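Local coordinates for MutT/NUDIX family protein (Bacillus thuringiensis str. Al Hakam, PDB 3ID9) that belongs to the MutT/NUDIX hydrolase family and probably cleaves nucleoside diphosphates linked to another moiety, although its own substrate is not established, at residues 63-68 with 100-105. Numbering follows the deposited sequence.
Sequences EAMIRE and FLLERI
M65, a selenomethionine on helix 61-72, makes the helix side of the contact, meeting F100 and L102 of strand 95-104. Its first torsion sets CG anti to the backbone N (chi1 -173°), and bends at chi2 and chi3 turn CE back toward the helix, with CG and SE facing the strand. SE comes to the edge of the F100 ring, 3.9 Å from CD1 of F100 and 5.2 Å from the ring centroid. It lies 81° off the ring normal, so this is an edge-on Met-aromatic contact with the selenium close to the ring plane.

The contact with L102 is apolar. The two side chains point toward each other, and the leucine methyls meet CG and SE of M65: CD2 of L102 packs 3.7 Å from CG of M65, and CD1 of L102 lies 4.1 Å from SE of M65. V26 on strand 23-32 touches both M65 and F100, while M69, one turn further along the helix, touches L102. Y155 of the second subunit meets the F100 ring edge-to-face.

On the helix, R67 NH1 makes a hydrogen-bonded salt bridge with OE2 of E68 at 2.9 Å, from above the carboxylate plane, and R67 also forms a salt bridge with E59. Helix 61-72 lies within residues 53-74, which match the Nudix box, as expected for this family; both salt-bridge partners of R67 fall in that range, while the buried contact is apolar, probably held mainly by dispersion and close fit.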
loop_
_atom_site.group_PDB
_atom_site.type_symbol
_atom_site.label_atom_id
_atom_site.label_comp_id
_atom_site.label_asym_id
_atom_site.label_seq_id
_atom_site.Cartn_x
_atom_site.Cartn_y
_atom_site.Cartn_z
ATOM N N GLU B 63 -4.021 -4.021 12.678
ATOM C CA GLU B 63 -4.454 -4.926 13.730
ATOM C C GLU B 63 -4.091 -6.376 13.396
ATOM O O GLU B 63 -3.695 -7.142 14.273
ATOM C CB GLU B 63 -5.963 -4.789 13.952
ATOM C CG GLU B 63 -6.390 -3.373 14.301
ATOM C CD GLU B 63 -7.894 -3.223 14.449
ATOM O OE1 GLU B 63 -8.640 -3.658 13.539
ATOM O OE2 GLU B 63 -8.328 -2.659 15.477
ATOM N N ALA B 64 -4.221 -6.739 12.124
ATOM C CA ALA B 64 -3.905 -8.087 11.676
ATOM C C ALA B 64 -2.399 -8.349 11.740
ATOM O O ALA B 64 -1.969 -9.420 12.163
ATOM C CB ALA B 64 -4.418 -8.301 10.258
HETATM N N MSE B 65 -1.599 -7.375 11.318
HETATM C CA MSE B 65 -0.155 -7.526 11.346
HETATM C C MSE B 65 0.319 -7.744 12.788
HETATM O O MSE B 65 1.111 -8.652 13.052
HETATM C CB MSE B 65 0.532 -6.288 10.766
HETATM C CG MSE B 65 2.043 -6.435 10.617
HETATM SE SE MSE B 65 2.563 -7.697 9.198
HETATM C CE MSE B 65 2.608 -9.353 10.212
ATOM N N ILE B 66 -0.166 -6.908 13.709
ATOM C CA ILE B 66 0.203 -7.005 15.117
ATOM C C ILE B 66 -0.255 -8.334 15.709
ATOM O O ILE B 66 0.464 -8.943 16.498
ATOM C CB ILE B 66 -0.407 -5.831 15.955
ATOM C CG1 ILE B 66 0.530 -4.627 15.947
ATOM C CG2 ILE B 66 -0.608 -6.253 17.405
ATOM C CD1 ILE B 66 0.847 -4.086 14.567
ATOM N N ARG B 67 -1.450 -8.778 15.334
ATOM C CA ARG B 67 -1.980 -10.040 15.846
ATOM C C ARG B 67 -1.181 -11.242 15.346
ATOM O O ARG B 67 -0.813 -12.115 16.132
ATOM C CB ARG B 67 -3.453 -10.215 15.453
ATOM C CG ARG B 67 -4.019 -11.589 15.800
ATOM C CD ARG B 67 -5.496 -11.714 15.466
ATOM N NE ARG B 67 -5.774 -11.421 14.060
ATOM C CZ ARG B 67 -5.257 -12.094 13.035
ATOM N NH1 ARG B 67 -4.429 -13.114 13.249
ATOM N NH2 ARG B 67 -5.551 -11.734 11.791
ATOM N N GLU B 68 -0.928 -11.299 14.042
ATOM C CA GLU B 68 -0.170 -12.404 13.480
ATOM C C GLU B 68 1.217 -12.414 14.106
ATOM O O GLU B 68 1.750 -13.467 14.460
ATOM C CB GLU B 68 -0.043 -12.257 11.964
ATOM C CG GLU B 68 -1.316 -12.534 11.173
ATOM C CD GLU B 68 -1.691 -14.004 11.141
ATOM O OE1 GLU B 68 -0.773 -14.855 11.116
ATOM O OE2 GLU B 68 -2.905 -14.309 11.122
ATOM N N PHE B 100 4.700 -5.329 5.253
ATOM C CA PHE B 100 5.099 -4.239 6.147
ATOM C C PHE B 100 6.515 -4.348 6.705
ATOM O O PHE B 100 6.948 -5.430 7.092
ATOM C CB PHE B 100 4.171 -4.168 7.366
ATOM C CG PHE B 100 2.797 -3.660 7.076
ATOM C CD1 PHE B 100 1.690 -4.477 7.273
ATOM C CD2 PHE B 100 2.602 -2.348 6.647
ATOM C CE1 PHE B 100 0.406 -3.994 7.055
ATOM C CE2 PHE B 100 1.325 -1.852 6.423
ATOM C CZ PHE B 100 0.222 -2.673 6.625
ATOM N N LEU B 101 7.228 -3.227 6.751
ATOM C CA LEU B 101 8.544 -3.201 7.374
ATOM C C LEU B 101 8.165 -2.954 8.826
ATOM O O LEU B 101 7.551 -1.935 9.142
ATOM C CB LEU B 101 9.397 -2.040 6.867
ATOM C CG LEU B 101 10.103 -2.297 5.538
ATOM C CD1 LEU B 101 10.910 -1.067 5.132
ATOM C CD2 LEU B 101 11.006 -3.510 5.683
ATOM N N LEU B 102 8.503 -3.897 9.699
ATOM C CA LEU B 102 8.163 -3.788 11.108
ATOM C C LEU B 102 9.332 -3.375 11.989
ATOM O O LEU B 102 10.494 -3.496 11.604
ATOM C CB LEU B 102 7.610 -5.122 11.605
ATOM C CG LEU B 102 6.330 -5.598 10.926
ATOM C CD1 LEU B 102 6.000 -7.027 11.357
ATOM C CD2 LEU B 102 5.196 -4.645 11.285
ATOM N N GLU B 103 8.999 -2.880 13.174
ATOM C CA GLU B 103 9.986 -2.472 14.164
ATOM C C GLU B 103 9.517 -2.965 15.536
ATOM O O GLU B 103 8.329 -2.890 15.862
ATOM C CB GLU B 103 10.123 -0.955 14.165
ATOM C CG GLU B 103 11.122 -0.413 15.156
ATOM C CD GLU B 103 11.418 1.056 14.914
ATOM O OE1 GLU B 103 12.054 1.368 13.879
ATOM O OE2 GLU B 103 11.009 1.892 15.752
ATOM N N ARG B 104 10.447 -3.485 16.333
ATOM C CA ARG B 104 10.116 -3.985 17.667
ATOM C C ARG B 104 9.865 -2.842 18.648
ATOM O O ARG B 104 10.506 -1.794 18.569
ATOM C CB ARG B 104 11.255 -4.852 18.214
ATOM C CG ARG B 104 10.892 -6.314 18.407
ATOM C CD ARG B 104 11.746 -6.967 19.482
ATOM N NE ARG B 104 13.169 -6.786 19.231
ATOM C CZ ARG B 104 14.127 -7.071 20.108
ATOM N NH1 ARG B 104 13.813 -7.555 21.305
ATOM N NH2 ARG B 104 15.401 -6.863 19.788
ATOM N N ILE B 105 8.928 -3.048 19.568
ATOM C CA ILE B 105 8.623 -2.046 20.584
ATOM C C ILE B 105 8.483 -2.737 21.939
ATOM O O ILE B 105 9.122 -3.763 22.186
ATOM C CB ILE B 105 7.317 -1.280 20.269
ATOM C CG1 ILE B 105 6.146 -2.257 20.163
ATOM C CG2 ILE B 105 7.478 -0.490 18.982
ATOM C CD1 ILE B 105 4.803 -1.583 19.964
#